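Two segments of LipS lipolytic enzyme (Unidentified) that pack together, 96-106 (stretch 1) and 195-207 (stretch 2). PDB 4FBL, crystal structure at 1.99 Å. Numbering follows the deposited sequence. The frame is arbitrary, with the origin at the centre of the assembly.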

# COMPACT_ATOMS: atom_id res chain seq x y z
N MET C 96 -16.94 -9.32 -4.35
CA MET C 96 -15.57 -8.81 -4.39
C MET C 96 -15.39 -7.33 -3.79
O MET C 96 -14.35 -7.00 -3.15
CB MET C 96 -15.04 -8.88 -5.82
CG MET C 96 -13.52 -8.56 -5.88
SD MET C 96 -12.82 -8.46 -7.51
CE MET C 96 -11.24 -7.77 -7.07
N ALA C 97 -16.41 -6.48 -4.00
CA ALA C 97 -16.43 -5.09 -3.47
C ALA C 97 -16.36 -5.12 -1.98
O ALA C 97 -15.85 -4.17 -1.37
CB ALA C 97 -17.77 -4.32 -3.96
N ALA C 98 -16.92 -6.16 -1.35
CA ALA C 98 -16.91 -6.30 0.11
C ALA C 98 -15.68 -7.09 0.69
O ALA C 98 -15.60 -7.32 1.89
CB ALA C 98 -18.27 -6.93 0.63
N SER C 99 -14.71 -7.45 -0.16
CA SER C 99 -13.61 -8.34 0.22
C SER C 99 -12.35 -7.51 0.37
O SER C 99 -12.19 -6.47 -0.30
CB SER C 99 -13.40 -9.37 -0.91
OG SER C 99 -14.56 -10.19 -1.06
N THR C 100 -11.48 -7.94 1.27
CA THR C 100 -10.32 -7.15 1.56
C THR C 100 -8.95 -7.91 1.42
O THR C 100 -8.91 -9.18 1.34
CB THR C 100 -10.45 -6.65 3.01
OG1 THR C 100 -10.30 -7.76 3.88
CG2 THR C 100 -11.84 -6.01 3.35
N ALA C 101 -7.85 -7.16 1.55
CA ALA C 101 -6.54 -7.78 1.70
C ALA C 101 -6.38 -8.66 2.95
O ALA C 101 -5.61 -9.64 2.87
CB ALA C 101 -5.41 -6.76 1.59
N SER C 102 -7.06 -8.37 4.08
CA SER C 102 -7.08 -9.32 5.19
C SER C 102 -7.70 -10.66 4.77
O SER C 102 -7.20 -11.73 5.16
CB SER C 102 -7.79 -8.76 6.46
OG SER C 102 -7.07 -7.56 6.80
N ASP C 103 -8.82 -10.62 4.07
CA ASP C 103 -9.42 -11.83 3.52
C ASP C 103 -8.39 -12.58 2.66
O ASP C 103 -8.26 -13.77 2.82
CB ASP C 103 -10.62 -11.50 2.61
CG ASP C 103 -11.83 -10.85 3.39
OD1 ASP C 103 -11.97 -11.08 4.58
OD2 ASP C 103 -12.62 -10.10 2.83
N TRP C 104 -7.72 -11.93 1.72
CA TRP C 104 -6.93 -12.67 0.76
C TRP C 104 -5.66 -13.26 1.35
O TRP C 104 -5.21 -14.32 0.93
CB TRP C 104 -6.59 -11.85 -0.51
CG TRP C 104 -7.89 -11.36 -1.17
CD1 TRP C 104 -9.10 -11.99 -1.16
CD2 TRP C 104 -8.11 -10.08 -1.82
NE1 TRP C 104 -10.07 -11.23 -1.79
CE2 TRP C 104 -9.50 -10.04 -2.19
CE3 TRP C 104 -7.29 -8.96 -2.06
CZ2 TRP C 104 -10.08 -8.95 -2.83
CZ3 TRP C 104 -7.87 -7.82 -2.72
CH2 TRP C 104 -9.24 -7.86 -3.14
N THR C 105 -5.06 -12.55 2.28
CA THR C 105 -3.88 -13.11 2.93
C THR C 105 -4.32 -14.28 3.85
O THR C 105 -3.59 -15.29 4.01
CB THR C 105 -3.09 -12.05 3.74
OG1 THR C 105 -3.97 -11.22 4.54
CG2 THR C 105 -2.26 -11.19 2.81
N ALA C 106 -5.49 -14.15 4.49
CA ALA C 106 -6.03 -15.28 5.26
C ALA C 106 -6.35 -16.48 4.34
O ALA C 106 -6.20 -17.66 4.79
CB ALA C 106 -7.29 -14.89 6.14
N THR C 195 -14.20 -4.02 -13.05
CA THR C 195 -13.44 -3.84 -11.78
C THR C 195 -14.26 -3.14 -10.68
O THR C 195 -14.72 -1.99 -10.89
CB THR C 195 -12.28 -2.99 -12.10
OG1 THR C 195 -11.53 -3.64 -13.13
CG2 THR C 195 -11.42 -2.76 -10.82
N PRO C 196 -14.55 -3.83 -9.57
CA PRO C 196 -15.27 -3.21 -8.45
C PRO C 196 -14.31 -2.24 -7.70
O PRO C 196 -13.29 -2.63 -7.08
CB PRO C 196 -15.60 -4.37 -7.51
CG PRO C 196 -15.08 -5.56 -8.16
CD PRO C 196 -14.14 -5.21 -9.23
N VAL C 197 -14.62 -0.96 -7.83
CA VAL C 197 -13.79 0.15 -7.27
C VAL C 197 -13.36 0.00 -5.81
O VAL C 197 -12.17 0.17 -5.51
CB VAL C 197 -14.48 1.49 -7.61
CG1 VAL C 197 -13.81 2.69 -6.83
CG2 VAL C 197 -14.30 1.72 -9.03
N PRO C 198 -14.28 -0.37 -4.91
CA PRO C 198 -13.78 -0.42 -3.53
C PRO C 198 -12.67 -1.45 -3.27
O PRO C 198 -12.10 -1.38 -2.19
CB PRO C 198 -15.01 -0.84 -2.71
CG PRO C 198 -16.17 -0.34 -3.57
CD PRO C 198 -15.73 -0.62 -4.96
N ALA C 199 -12.45 -2.42 -4.19
CA ALA C 199 -11.55 -3.54 -3.88
C ALA C 199 -10.20 -3.01 -4.28
O ALA C 199 -9.23 -3.57 -3.89
CB ALA C 199 -11.90 -4.84 -4.66
N ILE C 200 -10.14 -1.93 -5.09
CA ILE C 200 -8.81 -1.42 -5.59
C ILE C 200 -7.72 -1.07 -4.51
O ILE C 200 -6.50 -1.33 -4.68
CB ILE C 200 -8.98 -0.17 -6.55
CG1 ILE C 200 -9.81 -0.60 -7.84
CG2 ILE C 200 -7.63 0.52 -6.80
CD1 ILE C 200 -10.15 0.55 -8.86
N LYS C 201 -8.19 -0.52 -3.39
CA LYS C 201 -7.25 -0.13 -2.32
C LYS C 201 -6.43 -1.39 -1.79
O LYS C 201 -5.20 -1.34 -1.59
CB LYS C 201 -8.01 0.61 -1.20
CG LYS C 201 -8.89 -0.24 -0.35
CD LYS C 201 -9.68 0.51 0.74
CE LYS C 201 -10.75 1.45 0.14
NZ LYS C 201 -11.99 0.72 -0.36
N HIS C 202 -7.13 -2.53 -1.72
CA HIS C 202 -6.52 -3.82 -1.33
C HIS C 202 -5.53 -4.38 -2.29
O HIS C 202 -4.54 -5.00 -1.86
CB HIS C 202 -7.70 -4.76 -1.08
CG HIS C 202 -8.54 -4.22 0.02
ND1 HIS C 202 -9.87 -3.83 -0.12
CD2 HIS C 202 -8.21 -4.00 1.32
CE1 HIS C 202 -10.31 -3.38 1.04
NE2 HIS C 202 -9.33 -3.49 1.94
N LEU C 203 -5.74 -4.20 -3.61
CA LEU C 203 -4.71 -4.57 -4.53
C LEU C 203 -3.43 -3.83 -4.27
O LEU C 203 -2.30 -4.41 -4.30
CB LEU C 203 -5.15 -4.34 -5.98
CG LEU C 203 -4.14 -4.44 -7.14
CD1 LEU C 203 -3.51 -5.78 -7.37
CD2 LEU C 203 -4.73 -3.97 -8.55
N ILE C 204 -3.53 -2.52 -4.07
CA ILE C 204 -2.31 -1.68 -3.93
C ILE C 204 -1.61 -2.04 -2.56
O ILE C 204 -0.38 -2.10 -2.50
CB ILE C 204 -2.71 -0.13 -3.94
CG1 ILE C 204 -2.98 0.33 -5.40
CG2 ILE C 204 -1.56 0.70 -3.42
CD1 ILE C 204 -3.87 1.59 -5.56
N THR C 205 -2.41 -2.31 -1.54
CA THR C 205 -1.89 -2.62 -0.19
C THR C 205 -1.00 -3.90 -0.27
O THR C 205 0.20 -3.92 0.15
CB THR C 205 -3.04 -2.88 0.87
OG1 THR C 205 -3.82 -1.68 1.09
CG2 THR C 205 -2.41 -3.32 2.23
N ILE C 206 -1.56 -4.96 -0.90
CA ILE C 206 -0.81 -6.21 -1.04
C ILE C 206 0.47 -5.96 -1.78
O ILE C 206 1.52 -6.49 -1.38
CB ILE C 206 -1.59 -7.35 -1.82
CG1 ILE C 206 -2.85 -7.77 -1.11
CG2 ILE C 206 -0.63 -8.60 -2.00
CD1 ILE C 206 -2.51 -8.38 0.13
N GLY C 207 0.39 -5.21 -2.90
CA GLY C 207 1.61 -4.99 -3.63
C GLY C 207 2.67 -4.25 -2.79
O GLY C 207 3.90 -4.56 -2.81

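These two segments meet largely through the fit of their surfaces, which together bury 542 Å². The central bump is His 202, which points from its helix into the hollow formed where the other segment turns from Ser 99 into the helix beginning at Ala 101. Thr 100 covers one face of the imidazole: its CA lies 3.6 Å from the centroid of the His 202 ring and almost on the ring normal, a CH-pi contact that a flat, electron-rich surface is well suited to accept. The shape of this hollow is steadied from within, because Asp 103 N donates to Thr 100 OG1 (3.2 Å), capping the helix, while Thr 100 N donates to Asp 103 OD2 (2.9 Å).

Beside the histidine, Ala 101 lets the backbones draw close, with its CA 5.0 Å from the CA of His 202. Its methyl group is small enough to leave room for Ile 206, whose CD1 lies 3.6 Å from Ala 101 CB and reaches Thr 105 CG2 at 3.9 Å. The helix axes remain 10.0 Å apart at their closest and cross at -53°, so long side chains such as Ile 206 and Trp 104 help to fill the space between them. The broad indole of Trp 104 brings CZ3 to 3.5 Å from His 202 CB and presents its edge to Ala 199, with CH2 4.3 Å from Ala 199 CB.

Ala 199 is a low bump: its CB packs 3.6 Å from Met 96 O and 3.9 Å from Met 96 CE. The extended, flexible methionine also runs along Pro 196, its SD 3.7 Å from Pro 196 CG. Nearby, the small Ala 97 sits against two rigid proline rings, its CB 4.2 Å from Pro 196 CB and 4.3 Å from Pro 198 CG.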